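Local coordinates for NimC/NimA family protein (Clostridium acetobutylicum, PDB 2IG6) that binds flavin mononucleotide and is probably an oxidoreductase of the NimC/NimA family, related to pyridoxamine 5'-phosphate oxidases, at residues 31-36 with 58-63. Numbering follows the deposited sequence. Where two conformers were deposited one is given.
With FMN (flavin mononucleotide), chain D.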
loop_
_atom_site.group_PDB
_atom_site.type_symbol
_atom_site.label_atom_id
_atom_site.label_comp_id
_atom_site.label_asym_id
_atom_site.label_seq_id
_atom_site.Cartn_x
_atom_site.Cartn_y
_atom_site.Cartn_z
ATOM N N GLY A 31 7.938 -5.064 9.433
ATOM C CA GLY A 31 7.296 -6.359 9.530
ATOM C C GLY A 31 6.379 -6.540 8.351
ATOM O O GLY A 31 6.769 -7.104 7.329
ATOM N N VAL A 32 5.154 -6.069 8.485
ATOM C CA VAL A 32 4.246 -6.086 7.356
ATOM C C VAL A 32 4.510 -4.838 6.522
ATOM O O VAL A 32 4.802 -3.752 7.060
ATOM C CB VAL A 32 2.751 -6.204 7.783
ATOM C CG1 VAL A 32 2.267 -4.967 8.538
ATOM C CG2 VAL A 32 1.888 -6.457 6.573
ATOM N N PHE A 33 4.456 -5.000 5.209
ATOM C CA PHE A 33 4.560 -3.882 4.321
ATOM C C PHE A 33 3.546 -4.092 3.195
ATOM O O PHE A 33 2.888 -5.137 3.109
ATOM C CB PHE A 33 5.992 -3.658 3.824
ATOM C CG PHE A 33 6.596 -4.861 3.161
ATOM C CD1 PHE A 33 7.326 -5.774 3.899
ATOM C CD2 PHE A 33 6.444 -5.060 1.787
ATOM C CE1 PHE A 33 7.898 -6.902 3.276
ATOM C CE2 PHE A 33 7.016 -6.171 1.159
ATOM C CZ PHE A 33 7.747 -7.082 1.898
ATOM N N TYR A 34 3.356 -3.058 2.390
ATOM C CA TYR A 34 2.299 -3.051 1.389
ATOM C C TYR A 34 2.879 -2.938 -0.015
ATOM O O TYR A 34 3.619 -2.008 -0.316
ATOM C CB TYR A 34 1.288 -1.953 1.704
ATOM C CG TYR A 34 0.578 -2.307 2.992
ATOM C CD1 TYR A 34 1.159 -2.064 4.231
ATOM C CD2 TYR A 34 -0.653 -2.949 2.963
ATOM C CE1 TYR A 34 0.515 -2.430 5.399
ATOM C CE2 TYR A 34 -1.296 -3.305 4.106
ATOM C CZ TYR A 34 -0.715 -3.044 5.332
ATOM O OH TYR A 34 -1.383 -3.444 6.476
ATOM N N LEU A 35 2.509 -3.902 -0.856
ATOM C CA LEU A 35 3.022 -4.012 -2.217
ATOM C C LEU A 35 1.957 -3.545 -3.201
ATOM O O LEU A 35 0.835 -4.101 -3.235
ATOM C CB LEU A 35 3.360 -5.458 -2.530
ATOM C CG LEU A 35 3.757 -5.730 -3.987
ATOM C CD1 LEU A 35 5.039 -5.042 -4.305
ATOM C CD2 LEU A 35 3.847 -7.236 -4.233
ATOM N N ALA A 36 2.274 -2.484 -3.933
ATOM C CA ALA A 36 1.363 -1.962 -4.939
ATOM C C ALA A 36 1.808 -2.366 -6.343
ATOM O O ALA A 36 2.980 -2.231 -6.708
ATOM C CB ALA A 36 1.247 -0.446 -4.839
ATOM N N LEU A 58 17.480 -7.714 -3.159
ATOM C CA LEU A 58 16.346 -7.751 -2.256
ATOM C C LEU A 58 15.211 -8.559 -2.875
ATOM O O LEU A 58 14.694 -8.215 -3.958
ATOM C CB LEU A 58 15.875 -6.327 -1.954
ATOM C CG LEU A 58 14.637 -6.224 -1.056
ATOM C CD1 LEU A 58 14.940 -6.695 0.359
ATOM C CD2 LEU A 58 14.073 -4.815 -1.062
ATOM N N TYR A 59 14.815 -9.620 -2.175
ATOM C CA TYR A 59 13.761 -10.522 -2.635
ATOM C C TYR A 59 12.487 -10.416 -1.800
ATOM O O TYR A 59 12.548 -10.181 -0.590
ATOM C CB TYR A 59 14.224 -11.980 -2.550
ATOM C CG TYR A 59 15.152 -12.406 -3.669
ATOM C CD1 TYR A 59 16.500 -12.095 -3.620
ATOM C CD2 TYR A 59 14.671 -13.136 -4.765
ATOM C CE1 TYR A 59 17.361 -12.493 -4.634
ATOM C CE2 TYR A 59 15.514 -13.519 -5.779
ATOM C CZ TYR A 59 16.858 -13.196 -5.707
ATOM O OH TYR A 59 17.720 -13.610 -6.697
ATOM N N ILE A 60 11.361 -10.601 -2.489
ATOM C CA ILE A 60 10.042 -10.826 -1.916
ATOM C C ILE A 60 9.569 -12.186 -2.409
ATOM O O ILE A 60 10.182 -12.767 -3.307
ATOM C CB ILE A 60 9.052 -9.711 -2.304
ATOM C CG1 ILE A 60 8.888 -9.582 -3.831
ATOM C CG2 ILE A 60 9.541 -8.399 -1.703
ATOM C CD1 ILE A 60 7.809 -8.644 -4.306
ATOM N N VAL A 61 8.513 -12.715 -1.806
ATOM C CA VAL A 61 8.022 -14.018 -2.194
ATOM C C VAL A 61 6.553 -13.921 -2.542
ATOM O O VAL A 61 5.830 -13.035 -2.063
ATOM C CB VAL A 61 8.281 -15.114 -1.091
ATOM C CG1 VAL A 61 9.728 -15.092 -0.629
ATOM C CG2 VAL A 61 7.355 -14.953 0.088
ATOM N N SER A 62 6.111 -14.833 -3.390
ATOM C CA SER A 62 4.705 -14.971 -3.692
ATOM C C SER A 62 4.434 -16.381 -4.225
ATOM O O SER A 62 5.161 -17.312 -3.943
ATOM C CB SER A 62 4.218 -13.877 -4.675
ATOM O OG SER A 62 2.819 -13.667 -4.536
ATOM N N ASN A 63 3.331 -16.498 -4.937
ATOM C CA ASN A 63 2.741 -17.761 -5.385
ATOM C C ASN A 63 2.322 -17.508 -6.840
ATOM O O ASN A 63 1.612 -16.533 -7.104
ATOM C CB ASN A 63 1.547 -17.932 -4.439
ATOM C CG ASN A 63 0.588 -18.982 -4.821
ATOM O OD1 ASN A 63 0.382 -19.289 -5.976
ATOM N ND2 ASN A 63 -0.092 -19.496 -3.814
HETATM N N1 FMN D . 1.339 -12.881 0.075
HETATM C C2 FMN D . 2.483 -13.111 -0.669
HETATM O O2 FMN D . 2.357 -13.567 -1.795
HETATM N N3 FMN D . 3.723 -12.799 -0.151
HETATM C C4 FMN D . 3.867 -12.322 1.134
HETATM O O4 FMN D . 4.950 -11.882 1.525
HETATM C C4A FMN D . 2.711 -12.086 1.888
HETATM N N5 FMN D . 2.820 -11.607 3.186
HETATM C C5A FMN D . 1.671 -11.349 3.910
HETATM C C6 FMN D . 1.779 -10.832 5.201
HETATM C C7 FMN D . 0.629 -10.572 5.931
HETATM C C7M FMN D . 0.787 -10.085 7.337
HETATM C C8 FMN D . -0.623 -10.836 5.370
HETATM C C8M FMN D . -1.895 -10.410 6.048
HETATM C C9 FMN D . -0.744 -11.366 4.103
HETATM C C9A FMN D . 0.425 -11.614 3.349
HETATM N N10 FMN D . 0.313 -12.129 2.070
HETATM C C10 FMN D . 1.472 -12.372 1.342
HETATM C "C1'" FMN D . -0.983 -12.571 1.456
HETATM C "C2'" FMN D . -1.496 -11.522 0.462
HETATM O "O2'" FMN D . -1.801 -10.279 1.106
HETATM C "C3'" FMN D . -2.725 -12.099 -0.218
HETATM O "O3'" FMN D . -2.451 -13.392 -0.764
HETATM C "C4'" FMN D . -3.266 -11.172 -1.306
HETATM O "O4'" FMN D . -4.585 -11.577 -1.584
HETATM C "C5'" FMN D . -2.453 -11.275 -2.597
HETATM O "O5'" FMN D . -2.741 -10.231 -3.521
HETATM P P FMN D . -3.778 -10.508 -4.719
HETATM O O1P FMN D . -3.931 -9.293 -5.555
HETATM O O2P FMN D . -5.091 -10.897 -4.077
HETATM O O3P FMN D . -3.288 -11.675 -5.552
#
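Phe33, Leu35 and Ile60 make a small, buried apolar contact between strands 33-39 and 57-63, near the centre of the chain. These strands are not neighbours in the sheet, and no hydrogen bond joins the two segments. The CA atoms of Leu35 and Ile60 are 9.8 Å apart, so the side chains must bridge the gap. Ile60 does so with two separate branches. Ile60 CG2 meets the Phe33 ring obliquely, 4.2 Å from Phe33 CZ. The other branch reaches further: with CD1 anti to CA (chi2 172°), the CG1 branch is extended and Ile60 CD1 lies 4.2 Å from Leu35 CD2. Met72 of helix 67-74 packs on both Leu35 and Ile60, and Phe48 of strand 42-48 on both Phe33 and Leu35.

The curled antiparallel sheet fits the split-barrel, FMN-binding fold of the pyridoxamine 5'-phosphate oxidase family. The contact packs inside it, and the flavin spans the same two segments. On the 58-63 side, FMN N3 gives a nearly straight hydrogen bond to Val61 O (2.9 Å, 168°). Ser62 adds a second, from OG to FMN O2 at 2.8 Å; chi1 of -156° carries OG to the side of the carbonyl carbon, where it meets FMN O2. Together these two bonds hold the pyrimidine end of the isoalloxazine. At the dimethylbenzene end, one of the two conformers of Val32 brings CG2 to 3.9 Å from FMN C7M. Arg46, which hydrogen-bonds Leu35 O, also binds FMN. Arg91 of the second subunit gives the flavin a further hydrogen bond, and the Tyr34 rings of the two subunits stack on each other.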